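Local coordinates for protein ADP/ATP-dependent NAD(P)H-hydrate dehydratase (PDB 3RPZ) that catalyses the ADP- or ATP-dependent dehydration of NADH and NADPH hydrates, returning the damaged nicotinamide cofactors to their usable form, at residues 61-70 and 77-88; 210-220 and 259-268. One frame throughout, in Å; residues are numbered along the deposited sequence.

Contact 1. Residues 61-70 and 77-88; sequences LVIGTSENVI and LPEATYWRDGWK. With NPW (beta-6-hydroxy-1,4,5,6-tetrahydronicotinamide adenine dinucleotide phosphate), chain D.
Leu61, Ile63, Thr81 and Trp83 stitch strands 61-65 and 81-84 into the outermost parallel pair of the sheet within this chain, the two strands of a beta-alpha-beta crossover in a ribokinase-like fold; Tyr82 also makes backbone hydrogen bonds to the second subunit. Thr81 N donates to Leu61 O at 3.0 Å, Ile63 N to Thr81 O at 2.8 Å, and Trp83 N to Ile63 O at 2.9 Å. The bond from Thr65 N to Trp83 O is weak. On one face Val62 CG2 meets Thr81 OG1 and its CG1 meets Trp83 CB. On the other, Ile63 stands alongside Tyr82, and Ile70, in the connection between the strands, passes the ring from the other direction. Ile70 CG2 sits 3.7 Å from the Tyr82 ring centroid, almost on the ring normal, a CH-pi contact; with chi1 of Tyr82 at -60°, the ring lies beside its own backbone N, broadside to the isoleucine.

Arg84 leaves its strand with CB on the Tyr82 face. Its CG packs against Glu67 CG at 3.5 Å, and CD meets Glu67 OE2. A bend at chi3 (-61°) then turns the guanidinium back over Ile70. NE is salt-bridged to Asp41 of the second subunit. NH1 binds the anti lone pair of Glu67 OE2 at 2.9 Å in a salt bridge whose two planes stand 88° apart, and a water links NH1 to Glu67 O. NH2 lies 3.8 Å from Ile70 CD1, which covers one guanidinium face near its rim. Partners on several sides thus fix the rotation of the group. At the other end of the contact the turn 77-80 and Thr81 meet the hydrated cofactor: Thr81 CG2 touches its carboxamide carbon C7C, and amide N7C donates to Pro78 O at 2.8 Å.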
loop_
_atom_site.group_PDB
_atom_site.type_symbol
_atom_site.label_atom_id
_atom_site.label_comp_id
_atom_site.label_asym_id
_atom_site.label_seq_id
_atom_site.Cartn_x
_atom_site.Cartn_y
_atom_site.Cartn_z
ATOM N N LEU A 61 -12.063 10.514 12.596
ATOM C CA LEU A 61 -13.032 10.226 11.530
ATOM C C LEU A 61 -13.646 8.867 11.751
ATOM O O LEU A 61 -12.930 7.849 11.939
ATOM C CB LEU A 61 -12.346 10.228 10.167
ATOM C CG LEU A 61 -13.234 9.881 8.967
ATOM C CD1 LEU A 61 -14.292 10.959 8.751
ATOM C CD2 LEU A 61 -12.420 9.636 7.668
ATOM N N VAL A 62 -14.969 8.825 11.750
ATOM C CA VAL A 62 -15.756 7.604 11.710
ATOM C C VAL A 62 -16.297 7.436 10.289
ATOM O O VAL A 62 -16.902 8.388 9.779
ATOM C CB VAL A 62 -16.899 7.657 12.724
ATOM C CG1 VAL A 62 -17.796 6.421 12.624
ATOM C CG2 VAL A 62 -16.316 7.794 14.146
ATOM N N ILE A 63 -16.069 6.294 9.667
ATOM C CA ILE A 63 -16.586 6.011 8.319
ATOM C C ILE A 63 -17.732 5.032 8.482
ATOM O O ILE A 63 -17.543 3.930 9.017
ATOM C CB ILE A 63 -15.509 5.471 7.423
ATOM C CG1 ILE A 63 -14.357 6.498 7.276
ATOM C CG2 ILE A 63 -16.119 5.171 6.033
ATOM C CD1 ILE A 63 -13.190 6.016 6.389
ATOM N N GLY A 64 -18.925 5.457 8.067
ATOM C CA GLY A 64 -20.103 4.589 8.042
ATOM C C GLY A 64 -20.256 4.047 6.632
ATOM O O GLY A 64 -20.740 4.702 5.713
ATOM N N THR A 65 -19.819 2.821 6.445
ATOM C CA THR A 65 -19.839 2.171 5.128
ATOM C C THR A 65 -20.188 0.718 5.324
ATOM O O THR A 65 -20.192 0.200 6.431
ATOM C CB THR A 65 -18.548 2.377 4.406
ATOM O OG1 THR A 65 -18.707 1.990 2.987
ATOM C CG2 THR A 65 -17.388 1.553 5.002
ATOM N N SER A 66 -20.421 0.078 4.160
ATOM C CA SER A 66 -20.795 -1.295 4.102
ATOM C C SER A 66 -19.701 -2.191 4.669
ATOM O O SER A 66 -18.497 -1.850 4.512
ATOM C CB SER A 66 -21.082 -1.630 2.614
ATOM O OG SER A 66 -22.106 -0.773 2.077
ATOM N N GLU A 67 -20.016 -3.335 5.260
ATOM C CA GLU A 67 -19.051 -4.275 5.767
ATOM C C GLU A 67 -18.005 -4.658 4.780
ATOM O O GLU A 67 -16.846 -4.887 5.149
ATOM C CB GLU A 67 -19.644 -5.624 6.292
ATOM C CG GLU A 67 -20.269 -5.534 7.554
ATOM C CD GLU A 67 -20.492 -6.916 8.079
ATOM O OE1 GLU A 67 -21.352 -7.593 7.467
ATOM O OE2 GLU A 67 -19.764 -7.338 9.010
ATOM N N ASN A 68 -18.365 -4.808 3.520
ATOM C CA ASN A 68 -17.400 -5.238 2.522
ATOM C C ASN A 68 -16.419 -4.172 2.143
ATOM O O ASN A 68 -15.384 -4.475 1.564
ATOM C CB ASN A 68 -18.086 -5.786 1.270
ATOM C CG ASN A 68 -18.996 -6.962 1.574
ATOM O OD1 ASN A 68 -20.084 -7.060 1.015
ATOM N ND2 ASN A 68 -18.583 -7.818 2.497
ATOM N N VAL A 69 -16.720 -2.889 2.424
ATOM C CA VAL A 69 -15.886 -1.752 2.070
ATOM C C VAL A 69 -14.833 -1.489 3.132
ATOM O O VAL A 69 -13.713 -1.157 2.829
ATOM C CB VAL A 69 -16.714 -0.505 1.759
ATOM C CG1 VAL A 69 -15.858 0.676 1.432
ATOM C CG2 VAL A 69 -17.730 -0.833 0.626
ATOM N N ILE A 70 -15.183 -1.670 4.403
ATOM C CA ILE A 70 -14.289 -1.429 5.518
ATOM C C ILE A 70 -12.884 -1.986 5.285
ATOM O O ILE A 70 -11.915 -1.239 5.424
ATOM C CB ILE A 70 -14.921 -1.933 6.837
ATOM C CG1 ILE A 70 -16.164 -1.143 7.198
ATOM C CG2 ILE A 70 -13.889 -1.865 7.985
ATOM C CD1 ILE A 70 -16.912 -1.689 8.416
ATOM N N LEU A 77 -5.716 3.833 5.156
ATOM C CA LEU A 77 -6.136 4.858 6.080
ATOM C C LEU A 77 -6.432 4.171 7.425
ATOM O O LEU A 77 -7.595 4.071 7.850
ATOM C CB LEU A 77 -7.349 5.596 5.575
ATOM C CG LEU A 77 -7.818 6.792 6.382
ATOM C CD1 LEU A 77 -6.814 7.935 6.373
ATOM C CD2 LEU A 77 -9.184 7.272 5.857
ATOM N N PRO A 78 -5.402 3.697 8.106
ATOM C CA PRO A 78 -5.632 2.987 9.349
ATOM C C PRO A 78 -6.128 3.896 10.468
ATOM O O PRO A 78 -6.544 3.374 11.513
ATOM C CB PRO A 78 -4.248 2.348 9.660
ATOM C CG PRO A 78 -3.287 3.238 8.953
ATOM C CD PRO A 78 -3.967 3.612 7.693
ATOM N N GLU A 79 -6.092 5.211 10.293
ATOM C CA GLU A 79 -6.439 6.143 11.329
ATOM C C GLU A 79 -7.942 6.314 11.540
ATOM O O GLU A 79 -8.356 6.808 12.579
ATOM C CB GLU A 79 -5.796 7.503 11.058
ATOM C CG GLU A 79 -4.244 7.459 11.023
ATOM C CD GLU A 79 -3.622 6.918 9.751
ATOM O OE1 GLU A 79 -4.302 6.744 8.713
ATOM O OE2 GLU A 79 -2.377 6.758 9.787
ATOM N N ALA A 80 -8.755 5.900 10.591
ATOM C CA ALA A 80 -10.187 5.975 10.688
ATOM C C ALA A 80 -10.749 4.804 11.449
ATOM O O ALA A 80 -10.153 3.713 11.442
ATOM C CB ALA A 80 -10.812 5.986 9.288
ATOM N N THR A 81 -11.883 5.007 12.127
ATOM C CA THR A 81 -12.673 3.948 12.717
ATOM C C THR A 81 -14.023 3.853 11.984
ATOM O O THR A 81 -14.264 4.639 11.055
ATOM C CB THR A 81 -12.885 4.100 14.205
ATOM O OG1 THR A 81 -13.712 5.263 14.427
ATOM C CG2 THR A 81 -11.532 4.193 14.956
ATOM N N TYR A 82 -14.857 2.893 12.359
ATOM C CA TYR A 82 -16.012 2.518 11.520
ATOM C C TYR A 82 -17.316 2.449 12.296
ATOM O O TYR A 82 -17.342 2.047 13.444
ATOM C CB TYR A 82 -15.727 1.187 10.801
ATOM C CG TYR A 82 -14.545 1.319 9.945
ATOM C CD1 TYR A 82 -14.613 1.901 8.679
ATOM C CD2 TYR A 82 -13.303 0.984 10.436
ATOM C CE1 TYR A 82 -13.464 2.163 7.932
ATOM C CE2 TYR A 82 -12.144 1.271 9.708
ATOM C CZ TYR A 82 -12.247 1.843 8.460
ATOM O OH TYR A 82 -11.148 2.191 7.711
ATOM N N TRP A 83 -18.364 2.811 11.584
ATOM C CA TRP A 83 -19.735 2.556 11.965
ATOM C C TRP A 83 -20.228 1.561 10.914
ATOM O O TRP A 83 -20.431 1.896 9.748
ATOM C CB TRP A 83 -20.552 3.833 11.971
ATOM C CG TRP A 83 -22.008 3.613 12.375
ATOM C CD1 TRP A 83 -22.505 2.558 13.079
ATOM C CD2 TRP A 83 -23.086 4.481 12.104
ATOM N NE1 TRP A 83 -23.867 2.733 13.282
ATOM C CE2 TRP A 83 -24.235 3.917 12.699
ATOM C CE3 TRP A 83 -23.191 5.713 11.467
ATOM C CZ2 TRP A 83 -25.482 4.529 12.602
ATOM C CZ3 TRP A 83 -24.450 6.333 11.398
ATOM C CH2 TRP A 83 -25.558 5.726 11.966
ATOM N N ARG A 84 -20.276 0.290 11.307
ATOM C CA ARG A 84 -20.480 -0.795 10.397
ATOM C C ARG A 84 -21.890 -0.672 9.756
ATOM O O ARG A 84 -22.899 -0.581 10.478
ATOM C CB ARG A 84 -20.295 -2.125 11.153
ATOM C CG ARG A 84 -20.412 -3.325 10.304
ATOM C CD ARG A 84 -19.862 -4.564 11.105
ATOM N NE ARG A 84 -18.458 -4.391 11.445
ATOM C CZ ARG A 84 -17.425 -4.764 10.691
ATOM N NH1 ARG A 84 -17.587 -5.562 9.648
ATOM N NH2 ARG A 84 -16.192 -4.387 11.008
ATOM N N ASP A 85 -21.923 -0.692 8.417
ATOM C CA ASP A 85 -23.161 -0.462 7.639
ATOM C C ASP A 85 -23.814 0.841 8.044
ATOM O O ASP A 85 -25.037 0.975 8.022
ATOM C CB ASP A 85 -24.126 -1.647 7.750
ATOM C CG ASP A 85 -23.599 -2.859 7.052
ATOM O OD1 ASP A 85 -23.046 -2.717 5.936
ATOM O OD2 ASP A 85 -23.745 -3.947 7.627
ATOM N N GLY A 86 -22.996 1.865 8.378
ATOM C CA GLY A 86 -23.526 3.061 8.913
ATOM C C GLY A 86 -24.483 3.869 8.029
ATOM O O GLY A 86 -25.421 4.454 8.554
ATOM N N TRP A 87 -24.218 3.916 6.711
ATOM C CA TRP A 87 -25.098 4.710 5.834
ATOM C C TRP A 87 -26.452 4.044 5.700
ATOM O O TRP A 87 -27.437 4.754 5.555
ATOM C CB TRP A 87 -24.481 5.045 4.505
ATOM C CG TRP A 87 -24.106 3.989 3.537
ATOM C CD1 TRP A 87 -22.888 3.485 3.351
ATOM C CD2 TRP A 87 -24.936 3.380 2.549
ATOM N NE1 TRP A 87 -22.914 2.533 2.367
ATOM C CE2 TRP A 87 -24.166 2.462 1.849
ATOM C CE3 TRP A 87 -26.270 3.531 2.203
ATOM C CZ2 TRP A 87 -24.681 1.693 0.774
ATOM C CZ3 TRP A 87 -26.783 2.763 1.124
ATOM C CH2 TRP A 87 -25.980 1.872 0.453
ATOM N N LYS A 88 -26.496 2.716 5.779
ATOM C CA LYS A 88 -27.779 2.014 5.798
ATOM C C LYS A 88 -28.443 2.240 7.142
ATOM O O LYS A 88 -29.674 2.480 7.219
ATOM C CB LYS A 88 -27.583 0.524 5.463
ATOM C CG LYS A 88 -27.062 0.299 4.036
ATOM C CD LYS A 88 -26.928 -1.194 3.678
ATOM C CE LYS A 88 -26.035 -1.456 2.453
ATOM N NZ LYS A 88 -26.171 -2.857 1.916
HETATM P P NPW D . -13.112 16.297 25.007
HETATM O O1 NPW D . -14.429 15.573 24.836
HETATM O O2 NPW D . -12.331 16.603 23.771
HETATM O O3 NPW D . -13.188 17.528 25.928
HETATM P PA NPW D . -11.979 8.363 24.363
HETATM P PB NPW D . -10.206 7.715 22.150
HETATM C C1A NPW D . -10.774 13.530 26.471
HETATM C C1B NPW D . -9.225 3.764 19.781
HETATM N N1C NPW D . -8.730 4.446 18.609
HETATM N N1D NPW D . -7.229 17.133 27.205
HETATM C C2A NPW D . -11.816 14.035 25.475
HETATM O O2A NPW D . -12.196 15.322 25.915
HETATM C C2B NPW D . -8.316 3.859 21.012
HETATM O O2B NPW D . -7.190 3.024 20.918
HETATM C C2C NPW D . -8.632 3.901 17.427
HETATM C C2D NPW D . -8.505 17.076 27.611
HETATM C C3A NPW D . -12.918 12.997 25.598
HETATM O O3A NPW D . -13.763 13.214 26.748
HETATM C C3B NPW D . -9.337 3.409 22.077
HETATM O O3B NPW D . -9.372 1.975 22.062
HETATM C C3C NPW D . -8.348 4.352 16.239
HETATM N N3D NPW D . -9.408 16.105 27.392
HETATM C C4B NPW D . -10.654 3.984 21.536
HETATM O O4B NPW D . -10.449 4.374 20.147
HETATM C C4C NPW D . -8.114 5.855 16.151
HETATM C C4D NPW D . -8.865 15.096 26.700
HETATM O O4D NPW D . -10.875 12.105 26.384
HETATM C C4E NPW D . -12.107 11.733 25.813
HETATM C C5A NPW D . -7.538 15.063 26.191
HETATM C C5B NPW D . -11.135 5.218 22.306
HETATM O O5B NPW D . -10.063 6.145 22.488
HETATM C C5C NPW D . -8.786 6.539 17.329
HETATM C C5E NPW D . -11.794 11.006 24.505
HETATM O O5E NPW D . -11.286 9.716 24.823
HETATM C C6C NPW D . -8.362 5.895 18.678
HETATM O O6C NPW D . -6.970 6.024 18.952
HETATM C C6D NPW D . -6.654 16.158 26.466
HETATM N N6D NPW D . -5.393 16.266 26.079
HETATM N N7A NPW D . -7.265 13.929 25.452
HETATM C C7C NPW D . -8.169 3.522 15.083
HETATM N N7C NPW D . -7.835 4.093 13.936
HETATM O O7C NPW D . -8.376 2.283 15.157
HETATM C C8A NPW D . -8.467 13.235 25.488
HETATM N N9A NPW D . -9.399 13.978 26.264
HETATM O OA1 NPW D . -13.448 8.454 24.367
HETATM O OA2 NPW D . -11.284 7.447 25.240
HETATM O OA3 NPW D . -11.577 8.190 22.815
HETATM O OB1 NPW D . -9.018 8.334 22.738
HETATM O OB2 NPW D . -10.465 7.914 20.689
HETATM O O HOH W 1 -10.066 8.673 13.892
HETATM O O HOH W 2 -12.382 7.632 15.100
HETATM O O HOH W 3 -15.741 -5.963 7.436
#

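Contact 2. Residues 210-220 and 259-268; sequences GALAKGGTGDT and AHTLLAHELS. With AMP (adenosine monophosphate), chain C.
Lys214 reaches across to 259-268, where its NZ donates hydrogen bonds to His260 O and to Leu262 O, 2.8 Å each. Its CG is anti to the backbone N (chi1 -166°) and the chain bends at chi3, which lets the ammonium approach both carbonyls from above their planes; Met54 O of the third subunit is a further acceptor. Alongside, Ala211 CB rests on Leu262 CD2, and a water donates to both Ala211 O and Leu262 O.

Leu212 faces two ways. Its CD2 meets Leu267 CD1 at 3.7 Å, the side chains crossing obliquely, whereas CD1 lies 3.5 Å from AMP N3. Thr217 is divided likewise: CG2 points to Ala264 CB and Leu267 CD1, while OG1, held between backbone N and carbonyl carbon (chi1 62°), donates in the carbonyl plane to Leu212 O at 2.7 Å and also lies near the ribose O4' of AMP. Ala264 CB presses on Gly216 C at 3.5 Å. Further on, one water joins Thr220 OG1 to Ser268 OG.

Backed this way, helix 217-231 offers Gly218 N to AMP O1P at 2.9 Å, and Asp219 OD2 hydrogen-bonds O6C of the hydrated nicotinamide. A Gly-Thr-Gly-Asp sequence entering a helix beside the phosphate is characteristic of the anion hole of ribokinase-like enzymes.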
loop_
_atom_site.group_PDB
_atom_site.type_symbol
_atom_site.label_atom_id
_atom_site.label_comp_id
_atom_site.label_asym_id
_atom_site.label_seq_id
_atom_site.Cartn_x
_atom_site.Cartn_y
_atom_site.Cartn_z
ATOM N N GLY A 210 -7.033 20.499 -15.776
ATOM C CA GLY A 210 -7.618 19.276 -16.290
ATOM C C GLY A 210 -7.072 17.994 -15.681
ATOM O O GLY A 210 -7.614 16.914 -15.922
ATOM N N ALA A 211 -6.033 18.069 -14.869
ATOM C CA ALA A 211 -5.614 16.881 -14.099
ATOM C C ALA A 211 -6.730 16.389 -13.225
ATOM O O ALA A 211 -6.801 15.192 -12.894
ATOM C CB ALA A 211 -4.346 17.127 -13.308
ATOM N N LEU A 212 -7.618 17.285 -12.823
ATOM C CA LEU A 212 -8.769 16.942 -11.973
ATOM C C LEU A 212 -9.912 16.276 -12.716
ATOM O O LEU A 212 -10.848 15.779 -12.087
ATOM C CB LEU A 212 -9.285 18.184 -11.216
ATOM C CG LEU A 212 -8.305 18.785 -10.238
ATOM C CD1 LEU A 212 -8.828 20.129 -9.750
ATOM C CD2 LEU A 212 -8.044 17.840 -9.066
ATOM N N ALA A 213 -9.857 16.268 -14.040
ATOM C CA ALA A 213 -10.941 15.727 -14.888
ATOM C C ALA A 213 -10.856 14.201 -15.026
ATOM O O ALA A 213 -10.584 13.654 -16.090
ATOM C CB ALA A 213 -10.925 16.414 -16.257
ATOM N N LYS A 214 -11.010 13.551 -13.867
ATOM C CA LYS A 214 -10.837 12.078 -13.780
ATOM C C LYS A 214 -11.585 11.598 -12.564
ATOM O O LYS A 214 -11.644 12.265 -11.538
ATOM C CB LYS A 214 -9.377 11.683 -13.743
ATOM C CG LYS A 214 -9.125 10.190 -14.003
ATOM C CD LYS A 214 -7.687 9.793 -13.934
ATOM C CE LYS A 214 -6.823 10.407 -15.032
ATOM N NZ LYS A 214 -5.376 10.175 -14.788
ATOM N N GLY A 215 -12.105 10.384 -12.649
ATOM C CA GLY A 215 -12.870 9.793 -11.566
ATOM C C GLY A 215 -12.171 9.867 -10.218
ATOM O O GLY A 215 -11.007 9.497 -10.076
ATOM N N GLY A 216 -12.988 10.247 -9.222
ATOM C CA GLY A 216 -12.553 10.260 -7.856
ATOM C C GLY A 216 -12.230 11.606 -7.295
ATOM O O GLY A 216 -12.186 11.804 -6.079
ATOM N N THR A 217 -11.880 12.565 -8.157
ATOM C CA THR A 217 -11.419 13.829 -7.607
ATOM C C THR A 217 -12.487 14.564 -6.813
ATOM O O THR A 217 -12.156 15.244 -5.814
ATOM C CB THR A 217 -10.801 14.723 -8.671
ATOM O OG1 THR A 217 -11.803 15.015 -9.626
ATOM C CG2 THR A 217 -9.592 14.059 -9.342
ATOM N N GLY A 218 -13.765 14.469 -7.196
ATOM C CA GLY A 218 -14.802 15.084 -6.423
ATOM C C GLY A 218 -15.085 14.366 -5.116
ATOM O O GLY A 218 -15.502 14.970 -4.139
ATOM N N ASP A 219 -14.804 13.065 -5.095
ATOM C CA ASP A 219 -14.929 12.287 -3.869
ATOM C C ASP A 219 -13.891 12.766 -2.853
ATOM O O ASP A 219 -14.186 12.965 -1.656
ATOM C CB ASP A 219 -14.837 10.786 -4.184
ATOM C CG ASP A 219 -15.814 10.345 -5.214
ATOM O OD1 ASP A 219 -17.014 10.752 -5.153
ATOM O OD2 ASP A 219 -15.420 9.573 -6.122
ATOM N N THR A 220 -12.624 12.933 -3.293
ATOM C CA THR A 220 -11.607 13.518 -2.467
ATOM C C THR A 220 -12.040 14.913 -1.920
ATOM O O THR A 220 -11.831 15.254 -0.755
ATOM C CB THR A 220 -10.320 13.626 -3.265
ATOM O OG1 THR A 220 -9.864 12.319 -3.644
ATOM C CG2 THR A 220 -9.221 14.320 -2.471
ATOM N N ALA A 259 -0.631 16.254 -16.786
ATOM C CA ALA A 259 -1.989 16.392 -16.363
ATOM C C ALA A 259 -2.880 15.204 -16.724
ATOM O O ALA A 259 -3.928 15.050 -16.131
ATOM C CB ALA A 259 -2.627 17.700 -16.953
ATOM N N HIS A 260 -2.462 14.370 -17.641
ATOM C CA HIS A 260 -3.249 13.185 -17.970
ATOM C C HIS A 260 -3.139 12.104 -16.951
ATOM O O HIS A 260 -3.921 11.125 -17.013
ATOM C CB HIS A 260 -2.780 12.638 -19.299
ATOM C CG HIS A 260 -3.099 13.528 -20.447
ATOM N ND1 HIS A 260 -4.384 13.741 -20.897
ATOM C CD2 HIS A 260 -2.292 14.258 -21.244
ATOM C CE1 HIS A 260 -4.353 14.578 -21.915
ATOM N NE2 HIS A 260 -3.087 14.882 -22.174
ATOM N N THR A 261 -2.201 12.211 -16.007
ATOM C CA THR A 261 -1.716 11.038 -15.253
ATOM C C THR A 261 -2.035 11.089 -13.755
ATOM O O THR A 261 -1.718 10.119 -13.070
ATOM C CB THR A 261 -0.228 10.822 -15.429
ATOM O OG1 THR A 261 0.513 11.888 -14.774
ATOM C CG2 THR A 261 0.196 10.777 -16.900
ATOM N N LEU A 262 -2.671 12.146 -13.235
ATOM C CA LEU A 262 -2.989 12.248 -11.800
ATOM C C LEU A 262 -4.013 11.208 -11.394
ATOM O O LEU A 262 -4.974 10.991 -12.092
ATOM C CB LEU A 262 -3.510 13.631 -11.487
ATOM C CG LEU A 262 -3.893 13.917 -10.030
ATOM C CD1 LEU A 262 -2.714 13.896 -9.076
ATOM C CD2 LEU A 262 -4.620 15.278 -9.945
ATOM N N LEU A 263 -3.827 10.613 -10.225
ATOM C CA LEU A 263 -4.884 9.806 -9.588
ATOM C C LEU A 263 -5.371 10.579 -8.374
ATOM O O LEU A 263 -4.573 11.136 -7.620
ATOM C CB LEU A 263 -4.325 8.453 -9.181
ATOM C CG LEU A 263 -3.778 7.613 -10.330
ATOM C CD1 LEU A 263 -3.108 6.329 -9.845
ATOM C CD2 LEU A 263 -4.932 7.247 -11.286
ATOM N N ALA A 264 -6.675 10.581 -8.133
ATOM C CA ALA A 264 -7.287 11.399 -7.106
ATOM C C ALA A 264 -6.647 11.247 -5.755
ATOM O O ALA A 264 -6.487 12.251 -5.047
ATOM C CB ALA A 264 -8.783 11.106 -6.996
ATOM N N HIS A 265 -6.310 10.037 -5.324
ATOM C CA HIS A 265 -5.727 9.915 -3.988
ATOM C C HIS A 265 -4.462 10.662 -3.810
ATOM O O HIS A 265 -4.115 11.020 -2.672
ATOM C CB HIS A 265 -5.536 8.442 -3.608
ATOM C CG HIS A 265 -4.477 7.725 -4.343
ATOM N ND1 HIS A 265 -3.154 7.623 -3.944
ATOM C CD2 HIS A 265 -4.572 7.033 -5.499
ATOM C CE1 HIS A 265 -2.481 6.914 -4.845
ATOM N NE2 HIS A 265 -3.330 6.512 -5.774
ATOM N N GLU A 266 -3.730 10.926 -4.898
ATOM C CA GLU A 266 -2.501 11.681 -4.805
ATOM C C GLU A 266 -2.727 13.141 -4.415
ATOM O O GLU A 266 -1.860 13.765 -3.838
ATOM C CB GLU A 266 -1.729 11.612 -6.102
ATOM C CG GLU A 266 -1.283 10.176 -6.381
ATOM C CD GLU A 266 -0.644 10.000 -7.742
ATOM O OE1 GLU A 266 -1.233 10.410 -8.746
ATOM O OE2 GLU A 266 0.503 9.400 -7.781
ATOM N N LEU A 267 -3.919 13.681 -4.657
ATOM C CA LEU A 267 -4.259 15.003 -4.170
ATOM C C LEU A 267 -4.103 15.104 -2.654
ATOM O O LEU A 267 -3.530 16.080 -2.143
ATOM C CB LEU A 267 -5.695 15.408 -4.557
ATOM C CG LEU A 267 -5.983 15.559 -6.026
ATOM C CD1 LEU A 267 -7.493 15.581 -6.251
ATOM C CD2 LEU A 267 -5.330 16.842 -6.553
ATOM N N SER A 268 -4.571 14.099 -1.943
ATOM C CA SER A 268 -4.422 13.992 -0.498
ATOM C C SER A 268 -2.973 13.857 -0.039
ATOM O O SER A 268 -2.625 14.269 1.038
ATOM C CB SER A 268 -5.198 12.782 0.024
ATOM O OG SER A 268 -6.523 12.908 -0.277
HETATM P P AMP C . -16.566 15.092 -9.657
HETATM O O1P AMP C . -15.525 13.944 -9.403
HETATM O O2P AMP C . -17.039 14.944 -11.049
HETATM O O3P AMP C . -17.595 15.009 -8.548
HETATM O "O5'" AMP C . -15.760 16.332 -9.280
HETATM C "C5'" AMP C . -14.658 16.784 -10.157
HETATM C "C4'" AMP C . -13.777 17.716 -9.402
HETATM O "O4'" AMP C . -12.609 18.060 -10.219
HETATM C "C3'" AMP C . -14.409 19.030 -8.999
HETATM O "O3'" AMP C . -13.732 19.550 -7.872
HETATM C "C2'" AMP C . -14.099 19.831 -10.273
HETATM O "O2'" AMP C . -14.275 21.252 -10.110
HETATM C "C1'" AMP C . -12.655 19.457 -10.517
HETATM N N9 AMP C . -12.286 19.545 -11.935
HETATM C C8 AMP C . -12.555 18.649 -12.892
HETATM N N7 AMP C . -12.080 19.056 -14.115
HETATM C C5 AMP C . -11.483 20.237 -13.856
HETATM C C6 AMP C . -10.800 21.240 -14.709
HETATM N N6 AMP C . -10.680 21.001 -16.029
HETATM N N1 AMP C . -10.359 22.327 -14.080
HETATM C C2 AMP C . -10.488 22.551 -12.765
HETATM N N3 AMP C . -11.128 21.690 -11.914
HETATM C C4 AMP C . -11.604 20.625 -12.490
HETATM O O HOH W 4 -7.137 12.735 -11.281
HETATM O O HOH W 5 -5.299 13.277 -14.597
HETATM O O HOH W 6 -8.352 10.275 -10.424
HETATM O O HOH W 7 -8.195 11.211 -1.615
#

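How the contacts relate
Both contacts lie in the NAD(P)H-hydrate dehydratase family region, with centres about 23 Å apart and nearest atoms about 8 Å apart, so within a chain they do not touch. The assembly brings them together. The cofactor hydrate held by Pro78 in contact 1 is also bound by Asp219 OD2 of the second subunit, a residue of that subunit's contact 2. At the same interface Glu79 OE2 accepts from His265 N of the second subunit, and Glu79 packs on its Gly215. The side chain of Thr81 is about 10 Å from a bound AMP. The outer strand of one subunit thus borders a site whose phosphate-binding helix start comes from its neighbour.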